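Local coordinates for protein enoyl-CoA hydratase/isomerase (Shewanella pealeana, PDB 4KPK) that probably acts as an enoyl-CoA hydratase or isomerase of the crotonase family, processing acyl-CoA thioesters, at residues H60-D64 with N95-D101; Q51-D55 with M71-L75; D157-E163 with I214-D220; L150-C155 with Y184-A188; S237-W243 with R270-E276. One frame throughout, in Å; residues are numbered along the deposited sequence.

From the N terminus, contact 2 comes first: it lays helix 65-80 against strand 49-54, closing the short loop between them. Contact 1 crosses it, because 60-64 falls between the two halves of contact 2 while 95-101 follows strand 86-91; the two touch through N61, F63, F96, L54 and M71. Contacts 4 and 3 form a second crossing pair. Contact 4 joins helix 148-155 to helix 182-189, and contact 3 adds 217-218 beside strand 158-161 at the edge of the main sheet; they meet at I153, C154, A159 and I214. L152 packs on contacts 1 and 2 from contact 4. Contact 5 stands apart in series, fastening the C-terminal helices together.

Contact 1: H60-D64 with N95-D101; sequences HNAFD and NFSAGAD
H60-D64 and N95-D101 are two loops joined mainly through backbone hydrogen bonds, each leading into a helix of the crotonase fold. The second carries the SAGAD sequence that, in relatives, helps form the CoA site and the oxyanion hole. A98 N donates to H60 O (2.9 Å), F63 N to G99 O (2.7 Å) and D101 N to F63 O (2.8 Å), the last two flanking a single bridge between F63 and A100. S97 works in both directions. Its OG, anti to the backbone N (chi1 175°), donates to N61 O at 2.7 Å from above the carbonyl plane and accepts G99 N in an ST turn, with the CD1-CE1 side of the F63 ring passing close by. N61 turns its ND2 onto N95 O (3.0 Å), nearly along the C=O axis; N92 O is a second acceptor, and R56 N holds the OD1. D64 and D101 are both N-caps, reaching M67 N and W104 N, and R56 makes a salt bridge to D101. The like charges of D64 and D101, 4.4 Å apart from D64 OD2 to D101 OD2, share one water, which donates to D64 OD2 at 2.8 Å and more weakly to D101 OD1.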
# COMPACT_ATOMS: atom_id res chain seq x y z
N HIS A 60 7.64 -32.31 -7.50
CA HIS A 60 6.86 -31.08 -7.63
C HIS A 60 7.61 -29.84 -7.11
O HIS A 60 7.01 -28.84 -6.71
CB HIS A 60 5.50 -31.29 -6.96
CG HIS A 60 4.83 -32.56 -7.37
ND1 HIS A 60 4.58 -33.59 -6.49
CD2 HIS A 60 4.39 -32.98 -8.58
CE1 HIS A 60 3.97 -34.58 -7.13
NE2 HIS A 60 3.86 -34.24 -8.40
N ASN A 61 8.93 -29.90 -7.19
CA ASN A 61 9.77 -28.80 -6.73
C ASN A 61 9.45 -28.42 -5.28
O ASN A 61 9.50 -27.24 -4.91
CB ASN A 61 9.63 -27.61 -7.68
CG ASN A 61 10.34 -27.85 -8.98
OD1 ASN A 61 11.34 -28.52 -8.96
ND2 ASN A 61 9.84 -27.28 -10.10
N ALA A 62 9.06 -29.42 -4.51
CA ALA A 62 8.59 -29.20 -3.17
C ALA A 62 9.81 -28.80 -2.31
O ALA A 62 10.89 -29.34 -2.48
CB ALA A 62 7.93 -30.47 -2.62
N PHE A 63 9.63 -27.88 -1.40
CA PHE A 63 10.74 -27.44 -0.57
C PHE A 63 11.02 -28.42 0.56
O PHE A 63 10.12 -28.86 1.27
CB PHE A 63 10.47 -26.08 0.05
CG PHE A 63 10.51 -24.94 -0.91
CD1 PHE A 63 10.20 -25.11 -2.28
CD2 PHE A 63 10.82 -23.67 -0.45
CE1 PHE A 63 10.23 -24.04 -3.16
CE2 PHE A 63 10.83 -22.60 -1.32
CZ PHE A 63 10.53 -22.79 -2.68
N ASP A 64 12.29 -28.68 0.75
CA ASP A 64 12.78 -29.22 2.00
C ASP A 64 14.07 -28.51 2.40
O ASP A 64 14.45 -27.51 1.75
CB ASP A 64 12.92 -30.74 1.87
CG ASP A 64 13.99 -31.15 0.92
OD1 ASP A 64 14.78 -30.28 0.44
OD2 ASP A 64 14.04 -32.35 0.65
N ASN A 95 4.95 -27.24 -12.64
CA ASN A 95 4.65 -26.51 -11.43
C ASN A 95 5.92 -25.90 -10.82
O ASN A 95 6.94 -26.53 -10.67
CB ASN A 95 3.97 -27.45 -10.41
CG ASN A 95 2.59 -27.94 -10.87
OD1 ASN A 95 2.39 -29.14 -11.05
ND2 ASN A 95 1.65 -27.03 -11.11
N PHE A 96 5.79 -24.66 -10.39
CA PHE A 96 6.91 -23.92 -9.86
C PHE A 96 7.39 -24.53 -8.47
O PHE A 96 8.51 -24.95 -8.37
CB PHE A 96 6.52 -22.42 -9.78
CG PHE A 96 7.65 -21.55 -9.30
CD1 PHE A 96 8.57 -21.02 -10.20
CD2 PHE A 96 7.80 -21.28 -7.92
CE1 PHE A 96 9.62 -20.23 -9.78
CE2 PHE A 96 8.87 -20.49 -7.47
CZ PHE A 96 9.77 -19.94 -8.40
N SER A 97 6.51 -24.63 -7.48
CA SER A 97 6.72 -25.49 -6.29
C SER A 97 5.35 -25.84 -5.79
O SER A 97 4.51 -24.94 -5.63
CB SER A 97 7.53 -24.76 -5.16
OG SER A 97 7.63 -25.58 -3.97
N ALA A 98 5.06 -27.11 -5.55
CA ALA A 98 3.86 -27.46 -4.79
C ALA A 98 4.04 -27.12 -3.29
O ALA A 98 3.20 -27.47 -2.50
CB ALA A 98 3.50 -28.94 -4.95
N GLY A 99 5.10 -26.41 -2.91
CA GLY A 99 5.22 -25.93 -1.55
C GLY A 99 6.01 -26.97 -0.81
O GLY A 99 7.00 -27.49 -1.33
N ALA A 100 5.54 -27.34 0.37
CA ALA A 100 6.41 -28.02 1.35
C ALA A 100 6.42 -29.55 1.21
O ALA A 100 5.38 -30.16 1.10
CB ALA A 100 6.01 -27.61 2.76
N ASP A 101 7.61 -30.15 1.19
CA ASP A 101 7.76 -31.59 1.03
C ASP A 101 7.13 -32.31 2.23
O ASP A 101 7.42 -31.95 3.37
CB ASP A 101 9.27 -31.88 0.84
CG ASP A 101 9.61 -33.36 0.76
OD1 ASP A 101 9.56 -34.09 1.77
OD2 ASP A 101 10.04 -33.79 -0.32
O HOH W 1 12.41 -34.39 1.77

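Contact 2: Q51-D55 with M71-L75; sequences QMVLD and MIQVL
M52 faces V74 where strand 49-54 and helix 65-80 run nearly antiparallel: the short axes of 51-54 and 71-75 make 168° between their directions and approach to 9.8 Å. The M52 and V74 CA atoms are 7.0 Å apart, and no hydrogen bond crosses, so the join is purely apolar. Both methionines are selenomethionine in the crystal. M52 sends its CG anti to the backbone N (chi1 -180°), which drives the chain straight at the helix; it meets V74 tip to tip, with M52 CG 3.8 Å from V74 CG1. Beyond the selenium the chain bends, and CE turns in among M71, V74 and L75. That methyl is modelled too close to V74 and to the M71 carbonyl, so its exact place is doubtful. M71 comes the other way. Its side chain, extended beyond CG, crosses M52 at about a right angle, M52 SE sitting 3.9 Å from M71 CG, and carries its methyl on to the end of L54. There M71 CE is pressed against the branch point of the leucine, 3.2 Å from L54 CG and nearly as close to both of its methyls, which is tight for carbon. This is strand-to-helix packing within the beta-alpha-beta unit 49-54, 65-80, 86-91. Around it, L126 of helix 113-132 covers M71 and L75, L41 of strand 41-46 touches M71 and V74, and L87 of strand 86-91 meets L75.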
# COMPACT_ATOMS: atom_id res chain seq x y z
N GLN A 51 21.07 -17.88 -13.89
CA GLN A 51 19.81 -18.51 -13.66
C GLN A 51 19.94 -19.48 -12.56
O GLN A 51 20.90 -20.24 -12.53
CB GLN A 51 19.33 -19.28 -14.92
CG GLN A 51 19.37 -18.41 -16.15
CD GLN A 51 18.66 -19.07 -17.33
OE1 GLN A 51 17.76 -19.89 -17.15
NE2 GLN A 51 19.08 -18.75 -18.53
N MSE A 52 18.90 -19.52 -11.73
CA MSE A 52 18.70 -20.49 -10.67
C MSE A 52 17.41 -21.19 -11.01
O MSE A 52 16.37 -20.54 -11.13
CB MSE A 52 18.58 -19.85 -9.28
CG MSE A 52 18.40 -20.90 -8.18
SE MSE A 52 18.36 -19.89 -6.47
CE MSE A 52 19.97 -19.23 -5.65
N VAL A 53 17.50 -22.51 -11.14
CA VAL A 53 16.42 -23.29 -11.68
C VAL A 53 16.02 -24.45 -10.74
O VAL A 53 16.82 -25.33 -10.47
CB VAL A 53 16.75 -23.85 -13.08
CG1 VAL A 53 15.54 -24.62 -13.64
CG2 VAL A 53 17.16 -22.73 -14.04
N LEU A 54 14.73 -24.46 -10.36
CA LEU A 54 14.17 -25.50 -9.52
C LEU A 54 13.99 -26.67 -10.45
O LEU A 54 13.26 -26.61 -11.55
CB LEU A 54 12.86 -25.10 -8.84
CG LEU A 54 12.98 -24.10 -7.68
CD1 LEU A 54 13.70 -22.85 -8.14
CD2 LEU A 54 11.63 -23.72 -7.07
N ASP A 55 14.74 -27.69 -10.05
CA ASP A 55 15.02 -28.87 -10.90
C ASP A 55 14.75 -30.15 -10.14
O ASP A 55 15.48 -31.11 -10.22
CB ASP A 55 16.49 -28.84 -11.42
CG ASP A 55 16.73 -29.87 -12.54
OD1 ASP A 55 15.81 -30.05 -13.40
OD2 ASP A 55 17.81 -30.50 -12.55
N MSE A 71 19.51 -23.21 -2.35
CA MSE A 71 19.12 -21.88 -2.87
C MSE A 71 19.98 -20.82 -2.27
O MSE A 71 20.42 -19.92 -2.98
CB MSE A 71 17.64 -21.67 -2.60
CG MSE A 71 16.81 -22.28 -3.75
SE MSE A 71 14.89 -22.00 -3.40
CE MSE A 71 14.03 -23.06 -4.83
N ILE A 72 20.24 -20.92 -0.95
CA ILE A 72 21.25 -20.04 -0.29
C ILE A 72 22.61 -20.07 -0.97
O ILE A 72 23.17 -19.04 -1.29
CB ILE A 72 21.35 -20.36 1.23
CG1 ILE A 72 19.99 -20.08 1.91
CG2 ILE A 72 22.50 -19.58 1.93
CD1 ILE A 72 19.84 -20.64 3.30
N GLN A 73 23.13 -21.27 -1.23
CA GLN A 73 24.40 -21.40 -1.89
C GLN A 73 24.46 -20.75 -3.28
O GLN A 73 25.46 -20.11 -3.62
CB GLN A 73 24.75 -22.88 -2.06
CG GLN A 73 25.17 -23.61 -0.80
CD GLN A 73 25.42 -25.07 -1.07
OE1 GLN A 73 26.22 -25.43 -1.95
NE2 GLN A 73 24.71 -25.94 -0.35
N VAL A 74 23.42 -20.96 -4.11
CA VAL A 74 23.40 -20.37 -5.42
C VAL A 74 23.34 -18.82 -5.37
O VAL A 74 24.00 -18.10 -6.16
CB VAL A 74 22.24 -20.92 -6.23
CG1 VAL A 74 22.10 -20.16 -7.56
CG2 VAL A 74 22.41 -22.41 -6.50
N LEU A 75 22.55 -18.31 -4.43
CA LEU A 75 22.50 -16.89 -4.19
C LEU A 75 23.86 -16.36 -3.78
O LEU A 75 24.30 -15.35 -4.34
CB LEU A 75 21.47 -16.50 -3.12
CG LEU A 75 19.98 -16.65 -3.44
CD1 LEU A 75 19.16 -16.05 -2.30
CD2 LEU A 75 19.66 -15.98 -4.77

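Contact 3: D157-E163 with I214-D220; sequences DIAIANE and IIHDIND
The imidazole of H216 comes edge-on to the strand, its CD2 3.1 Å from A159 N and that nitrogen lying in the ring plane, while I158 CA sits obliquely to the ring. R196 of the second subunit packs on the same histidine, so this end of the strand pair lies at the subunit interface. At the other end two carboxylates, their planes 20° apart, bring E163 OE2 within 3.8 Å of D220 OD2. The pair would be expected to repel; the other oxygen, D220 OD1, accepts E163 N in a nearly straight bond of 3.1 Å (174°), which may partly compensate. Between these ends the backbones pair in parallel. H216 N donates to A159 O (2.7 Å), A161 N to D217 O (3.1 Å) and N219 N to A161 O (3.0 Å). I160 and D217 point to one face, side by side; A161 and I218 point to the other, where the A161 methyl also meets I215 CD1 at 3.7 Å. The I215 CG1 branch stands between its backbone N and carbonyl carbon (chi1 68°), which aims CD1 at that methyl. Strand 217-218 is thereby added in parallel beside 158-161, completing the edge of the central sheet in this crotonase-type alpha/beta fold.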
# COMPACT_ATOMS: atom_id res chain seq x y z
N ASP A 157 12.23 -8.77 -7.72
CA ASP A 157 11.90 -7.41 -8.15
C ASP A 157 10.79 -7.46 -9.27
O ASP A 157 9.95 -6.54 -9.35
CB ASP A 157 13.16 -6.70 -8.62
CG ASP A 157 14.21 -6.52 -7.49
OD1 ASP A 157 13.86 -6.08 -6.37
OD2 ASP A 157 15.42 -6.82 -7.72
N ILE A 158 10.85 -8.49 -10.11
CA ILE A 158 9.90 -8.71 -11.23
C ILE A 158 9.49 -10.16 -11.21
O ILE A 158 10.34 -11.03 -11.06
CB ILE A 158 10.47 -8.36 -12.61
CG1 ILE A 158 10.62 -6.82 -12.77
CG2 ILE A 158 9.51 -8.76 -13.72
CD1 ILE A 158 12.02 -6.41 -13.03
N ALA A 159 8.17 -10.39 -11.32
CA ALA A 159 7.57 -11.70 -11.40
C ALA A 159 6.52 -11.78 -12.55
O ALA A 159 5.62 -10.89 -12.73
CB ALA A 159 6.91 -12.05 -10.08
N ILE A 160 6.66 -12.85 -13.33
CA ILE A 160 5.77 -13.13 -14.48
C ILE A 160 5.28 -14.54 -14.29
O ILE A 160 6.07 -15.41 -13.91
CB ILE A 160 6.57 -13.04 -15.78
CG1 ILE A 160 7.34 -11.74 -15.76
CG2 ILE A 160 5.65 -13.09 -17.00
CD1 ILE A 160 8.41 -11.64 -16.80
N ALA A 161 4.00 -14.74 -14.41
CA ALA A 161 3.42 -16.08 -14.28
C ALA A 161 2.62 -16.46 -15.57
O ALA A 161 2.28 -15.56 -16.32
CB ALA A 161 2.52 -16.16 -13.08
N ASN A 162 2.39 -17.77 -15.81
CA ASN A 162 1.49 -18.22 -16.91
C ASN A 162 0.06 -18.19 -16.44
O ASN A 162 -0.20 -17.84 -15.28
CB ASN A 162 1.88 -19.60 -17.48
CG ASN A 162 1.65 -20.76 -16.53
OD1 ASN A 162 1.13 -20.63 -15.42
ND2 ASN A 162 2.07 -21.92 -16.97
N GLU A 163 -0.88 -18.49 -17.34
CA GLU A 163 -2.31 -18.31 -17.07
C GLU A 163 -2.87 -19.31 -16.07
O GLU A 163 -3.83 -18.99 -15.35
CB GLU A 163 -3.10 -18.34 -18.40
CG GLU A 163 -3.28 -16.96 -19.03
CD GLU A 163 -3.59 -17.04 -20.51
OE1 GLU A 163 -4.60 -17.67 -20.88
OE2 GLU A 163 -2.84 -16.43 -21.32
N ILE A 214 1.06 -9.35 -6.84
CA ILE A 214 1.97 -10.48 -6.57
C ILE A 214 2.83 -10.75 -7.83
O ILE A 214 4.04 -11.07 -7.74
CB ILE A 214 1.15 -11.73 -6.13
CG1 ILE A 214 0.59 -11.55 -4.73
CG2 ILE A 214 1.97 -13.00 -6.24
CD1 ILE A 214 1.67 -11.45 -3.65
N ILE A 215 2.20 -10.58 -9.03
CA ILE A 215 2.96 -10.68 -10.25
C ILE A 215 2.81 -9.39 -10.99
O ILE A 215 1.97 -8.59 -10.62
CB ILE A 215 2.58 -11.89 -11.06
CG1 ILE A 215 1.14 -11.80 -11.64
CG2 ILE A 215 2.82 -13.13 -10.23
CD1 ILE A 215 0.61 -13.11 -12.14
N HIS A 216 3.72 -9.17 -11.93
CA HIS A 216 3.78 -7.98 -12.80
C HIS A 216 3.21 -8.23 -14.20
O HIS A 216 2.77 -7.31 -14.84
CB HIS A 216 5.21 -7.46 -12.91
CG HIS A 216 5.81 -7.11 -11.58
ND1 HIS A 216 5.58 -5.91 -10.94
CD2 HIS A 216 6.59 -7.82 -10.73
CE1 HIS A 216 6.19 -5.90 -9.77
NE2 HIS A 216 6.79 -7.06 -9.61
N ASP A 217 3.17 -9.48 -14.65
CA ASP A 217 2.74 -9.78 -16.06
C ASP A 217 2.23 -11.22 -16.11
O ASP A 217 2.62 -12.06 -15.28
CB ASP A 217 3.93 -9.64 -17.03
CG ASP A 217 3.51 -9.63 -18.54
OD1 ASP A 217 2.46 -9.03 -18.88
OD2 ASP A 217 4.23 -10.20 -19.42
N ILE A 218 1.35 -11.51 -17.06
CA ILE A 218 0.86 -12.85 -17.30
C ILE A 218 1.16 -13.20 -18.77
O ILE A 218 0.78 -12.46 -19.69
CB ILE A 218 -0.66 -12.93 -17.10
CG1 ILE A 218 -1.12 -12.60 -15.65
CG2 ILE A 218 -1.18 -14.30 -17.51
CD1 ILE A 218 -2.64 -12.62 -15.46
N ASN A 219 1.81 -14.33 -18.98
CA ASN A 219 2.15 -14.76 -20.32
C ASN A 219 2.46 -16.23 -20.28
O ASN A 219 3.32 -16.68 -19.50
CB ASN A 219 3.38 -13.99 -20.78
CG ASN A 219 3.58 -14.00 -22.31
OD1 ASN A 219 3.12 -14.90 -23.02
ND2 ASN A 219 4.29 -13.01 -22.80
N ASP A 220 1.76 -17.02 -21.10
CA ASP A 220 2.14 -18.44 -21.29
C ASP A 220 3.56 -18.68 -21.87
O ASP A 220 4.11 -19.75 -21.74
CB ASP A 220 1.11 -19.14 -22.18
CG ASP A 220 -0.16 -19.47 -21.45
OD1 ASP A 220 -0.16 -19.50 -20.18
OD2 ASP A 220 -1.14 -19.71 -22.17
O HOH W 2 8.87 -5.79 -7.29
O HOH W 3 4.10 -21.69 -19.36

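Contact 4: L150-C155 with Y184-A188; sequences LGLICC and YVTRA
The buried helix 148-155 of the fold core packs here on helix 182-189, with C154 set against Y184, V185 and A188. The C154 sulfur touches both neighbours on the second helix, SG being 3.7 Å from A188 CB and 3.9 Å from V185 CG2. Farther back along the first helix, L150 CG touches the same V185 CG2 at 4.1 Å, the two side chains crossing at about a right angle. The short axes are 8.5 Å apart and cross at 54°, and G151, without a side chain, brings its CA against V185 CG2. In crotonase relatives the start of the helix equivalent to 148-155 borders the oxyanion hole, while this contact lies toward its other end. Here C155 makes a sulfur-aromatic contact: SG sits over one face of the Y184 ring, 3.8 Å from its centroid and displaced toward the CG-CD1 side. R187 reaches across to the backbone of C154, bending at chi3 (41°), and presents NH2 to C154 O at 3.3 Å with the oxygen in the guanidinium plane. That NH2 also forms a salt bridge with D131, and NH1 does so with E252. R192 of the second subunit packs on C154 and A188, and I256 of the third on Y184 and R187.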
# COMPACT_ATOMS: atom_id res chain seq x y z
N LEU A 150 5.78 -18.60 -2.84
CA LEU A 150 5.20 -17.30 -2.82
C LEU A 150 6.14 -16.27 -2.20
O LEU A 150 6.19 -15.14 -2.69
CB LEU A 150 3.90 -17.34 -2.08
CG LEU A 150 3.06 -16.07 -2.16
CD1 LEU A 150 2.76 -15.65 -3.58
CD2 LEU A 150 1.78 -16.36 -1.40
N GLY A 151 6.91 -16.65 -1.17
CA GLY A 151 7.88 -15.72 -0.56
C GLY A 151 8.97 -15.34 -1.54
O GLY A 151 9.27 -14.19 -1.80
N LEU A 152 9.56 -16.32 -2.15
CA LEU A 152 10.48 -16.00 -3.21
C LEU A 152 9.92 -15.06 -4.23
O LEU A 152 10.61 -14.15 -4.67
CB LEU A 152 10.93 -17.27 -3.96
CG LEU A 152 11.61 -18.34 -3.07
CD1 LEU A 152 11.92 -19.51 -3.96
CD2 LEU A 152 12.86 -17.87 -2.33
N ILE A 153 8.70 -15.30 -4.69
CA ILE A 153 8.12 -14.42 -5.71
C ILE A 153 7.98 -13.01 -5.16
O ILE A 153 8.39 -12.05 -5.76
CB ILE A 153 6.73 -14.93 -6.13
CG1 ILE A 153 6.92 -16.21 -6.90
CG2 ILE A 153 5.99 -13.84 -6.88
CD1 ILE A 153 5.70 -17.09 -6.89
N CYS A 154 7.44 -12.91 -3.96
CA CYS A 154 7.41 -11.62 -3.27
C CYS A 154 8.73 -10.98 -2.92
O CYS A 154 8.74 -9.79 -2.65
CB CYS A 154 6.50 -11.70 -2.06
SG CYS A 154 4.85 -11.98 -2.74
N CYS A 155 9.82 -11.74 -2.99
CA CYS A 155 11.16 -11.21 -2.74
C CYS A 155 11.83 -10.74 -4.03
O CYS A 155 12.84 -10.03 -3.98
CB CYS A 155 12.02 -12.26 -2.02
SG CYS A 155 11.58 -12.38 -0.29
N TYR A 184 7.37 -10.12 3.39
CA TYR A 184 7.55 -9.89 1.99
C TYR A 184 6.22 -10.01 1.29
O TYR A 184 5.91 -9.28 0.37
CB TYR A 184 8.56 -10.93 1.46
CG TYR A 184 9.81 -10.91 2.31
CD1 TYR A 184 10.77 -9.93 2.13
CD2 TYR A 184 10.01 -11.84 3.30
CE1 TYR A 184 11.94 -9.88 2.96
CE2 TYR A 184 11.14 -11.78 4.14
CZ TYR A 184 12.11 -10.83 3.96
OH TYR A 184 13.26 -10.78 4.80
N VAL A 185 5.40 -10.93 1.74
CA VAL A 185 4.14 -11.16 1.03
C VAL A 185 3.23 -9.99 1.28
O VAL A 185 2.56 -9.53 0.37
CB VAL A 185 3.52 -12.49 1.42
CG1 VAL A 185 2.05 -12.57 1.03
CG2 VAL A 185 4.33 -13.62 0.81
N THR A 186 3.26 -9.48 2.52
CA THR A 186 2.47 -8.34 2.94
C THR A 186 2.90 -7.06 2.24
O THR A 186 2.06 -6.22 1.81
CB THR A 186 2.51 -8.21 4.49
OG1 THR A 186 2.05 -9.42 5.03
CG2 THR A 186 1.57 -7.15 4.98
N ARG A 187 4.19 -6.90 2.09
CA ARG A 187 4.68 -5.77 1.34
C ARG A 187 4.11 -5.80 -0.10
O ARG A 187 3.75 -4.77 -0.66
CB ARG A 187 6.20 -5.79 1.27
CG ARG A 187 6.81 -4.50 0.81
CD ARG A 187 8.30 -4.61 0.64
NE ARG A 187 8.63 -5.86 0.03
CZ ARG A 187 9.84 -6.42 0.03
NH1 ARG A 187 10.84 -5.85 0.65
NH2 ARG A 187 10.03 -7.58 -0.63
N ALA A 188 4.04 -6.97 -0.69
CA ALA A 188 3.63 -7.07 -2.09
C ALA A 188 2.16 -6.82 -2.28
O ALA A 188 1.79 -5.95 -3.01
CB ALA A 188 3.99 -8.43 -2.61

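Contact 5: S237-W243 with R270-E276; sequences SPQGMAW and RIRVSEE
E276 OE1 is gripped by two donors from the start of helix 238-251: S237 OG at 3.0 Å and Q239 N at 3.2 Å, both coming from the same face of the carboxylate plane. S237 is the N-cap of that helix. Its OG, anti to its own backbone N (chi1 171°), also accepts G240 N (2.9 Å), so the same hydroxyl caps the helix and donates a hydrogen bond to the glutamate. A carboxylate placed at a helix N terminus would be expected to be stabilised by the dipole and to stay ionised. The contact joins the C-terminal helices of this crotonase-family chain, at the break where helix 258-273 gives way to 275-285. S274 sits at that break: it caps the second helix through G277 N, donates from OG to I271 O (2.6 Å) on a lone pair, and accepts Q239 NE2 at 3.0 Å. The extended Q239 chain slides past E276, its amide plane only 3° from that of the carboxylate. Farther along, I271 CG2 lies over one face of the W243 indole, a CH-pi contact whose exact closeness is doubtful in the model. G175 and L176 of the second subunit cover S237 and I271, and R267 makes a cation-pi contact with W243. At the edge of the same indole, in its plane, R270 CB sits 3.8 Å from W243 CZ3.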
# COMPACT_ATOMS: atom_id res chain seq x y z
N SER A 237 22.67 0.93 -15.22
CA SER A 237 23.81 0.94 -14.28
C SER A 237 23.72 -0.10 -13.19
O SER A 237 22.85 -0.03 -12.32
CB SER A 237 23.90 2.31 -13.63
OG SER A 237 24.81 2.34 -12.59
N PRO A 238 24.64 -1.06 -13.18
CA PRO A 238 24.65 -1.96 -12.00
C PRO A 238 24.67 -1.25 -10.65
O PRO A 238 23.92 -1.65 -9.68
CB PRO A 238 25.92 -2.80 -12.20
CG PRO A 238 26.17 -2.77 -13.69
CD PRO A 238 25.59 -1.47 -14.21
N GLN A 239 25.53 -0.23 -10.54
CA GLN A 239 25.57 0.52 -9.27
C GLN A 239 24.26 1.25 -8.96
O GLN A 239 23.82 1.27 -7.80
CB GLN A 239 26.72 1.52 -9.24
CG GLN A 239 26.81 2.24 -7.90
CD GLN A 239 27.91 3.31 -7.84
OE1 GLN A 239 28.86 3.20 -7.06
NE2 GLN A 239 27.78 4.34 -8.67
N GLY A 240 23.69 1.91 -9.97
CA GLY A 240 22.46 2.65 -9.78
C GLY A 240 21.31 1.74 -9.37
O GLY A 240 20.52 2.06 -8.46
N MSE A 241 21.23 0.57 -9.99
CA MSE A 241 20.18 -0.42 -9.64
C MSE A 241 20.40 -0.93 -8.24
O MSE A 241 19.46 -1.05 -7.46
CB MSE A 241 20.23 -1.56 -10.67
CG MSE A 241 19.67 -0.98 -11.98
SE MSE A 241 19.21 -2.51 -13.15
CE MSE A 241 20.98 -3.12 -13.64
N ALA A 242 21.63 -1.22 -7.87
CA ALA A 242 21.89 -1.62 -6.44
C ALA A 242 21.50 -0.56 -5.46
O ALA A 242 20.93 -0.83 -4.39
CB ALA A 242 23.36 -1.99 -6.25
N TRP A 243 21.80 0.70 -5.81
CA TRP A 243 21.42 1.82 -4.93
C TRP A 243 19.93 2.08 -4.90
O TRP A 243 19.44 2.52 -3.88
CB TRP A 243 22.18 3.10 -5.28
CG TRP A 243 23.62 3.07 -4.83
CD1 TRP A 243 24.48 1.98 -4.85
CD2 TRP A 243 24.41 4.17 -4.35
NE1 TRP A 243 25.72 2.33 -4.41
CE2 TRP A 243 25.72 3.67 -4.10
CE3 TRP A 243 24.14 5.54 -4.10
CZ2 TRP A 243 26.74 4.47 -3.60
CZ3 TRP A 243 25.17 6.34 -3.62
CH2 TRP A 243 26.46 5.79 -3.37
N ARG A 270 26.10 11.81 -3.73
CA ARG A 270 27.15 10.78 -3.83
C ARG A 270 27.24 10.07 -5.11
O ARG A 270 28.32 9.85 -5.58
CB ARG A 270 26.96 9.61 -2.90
CG ARG A 270 27.37 9.81 -1.52
CD ARG A 270 28.83 10.09 -1.29
NE ARG A 270 28.80 10.45 0.14
CZ ARG A 270 29.48 11.40 0.73
NH1 ARG A 270 30.40 12.11 0.06
NH2 ARG A 270 29.26 11.62 2.03
N ILE A 271 26.14 9.52 -5.61
CA ILE A 271 26.33 8.71 -6.84
C ILE A 271 26.80 9.59 -7.97
O ILE A 271 27.64 9.15 -8.71
CB ILE A 271 25.11 7.93 -7.39
CG1 ILE A 271 23.84 8.69 -7.14
CG2 ILE A 271 25.09 6.48 -6.97
CD1 ILE A 271 23.02 8.80 -8.37
N ARG A 272 26.24 10.79 -8.09
CA ARG A 272 26.56 11.74 -9.20
C ARG A 272 28.04 12.00 -9.36
O ARG A 272 28.47 12.27 -10.48
CB ARG A 272 26.01 13.12 -8.92
CG ARG A 272 24.56 13.32 -9.11
CD ARG A 272 24.25 14.79 -8.88
NE ARG A 272 22.83 14.99 -9.01
CZ ARG A 272 22.23 14.93 -10.18
NH1 ARG A 272 22.97 14.78 -11.30
NH2 ARG A 272 20.93 15.07 -10.26
N VAL A 273 28.77 12.05 -8.23
CA VAL A 273 30.20 12.28 -8.24
C VAL A 273 30.96 10.97 -8.35
O VAL A 273 32.14 11.00 -8.70
CB VAL A 273 30.73 13.13 -7.02
CG1 VAL A 273 29.92 14.41 -6.89
CG2 VAL A 273 30.69 12.37 -5.72
N SER A 274 30.33 9.84 -8.04
CA SER A 274 30.95 8.53 -8.30
C SER A 274 31.44 8.37 -9.75
O SER A 274 30.95 9.02 -10.70
CB SER A 274 30.00 7.36 -7.90
OG SER A 274 29.05 7.00 -8.94
N GLU A 275 32.40 7.46 -9.92
CA GLU A 275 32.93 7.11 -11.23
C GLU A 275 31.85 6.64 -12.21
O GLU A 275 31.84 6.96 -13.39
CB GLU A 275 33.92 5.97 -11.06
CG GLU A 275 34.98 5.91 -12.13
CD GLU A 275 36.07 4.93 -11.75
OE1 GLU A 275 36.80 5.21 -10.77
OE2 GLU A 275 36.17 3.87 -12.42
N GLU A 276 30.96 5.85 -11.65
CA GLU A 276 29.86 5.21 -12.33
C GLU A 276 28.81 6.25 -12.71
O GLU A 276 28.39 6.33 -13.89
CB GLU A 276 29.30 4.12 -11.41
CG GLU A 276 29.46 2.71 -11.90
CD GLU A 276 28.23 2.33 -12.68
OE1 GLU A 276 27.58 1.28 -12.43
OE2 GLU A 276 27.88 3.20 -13.50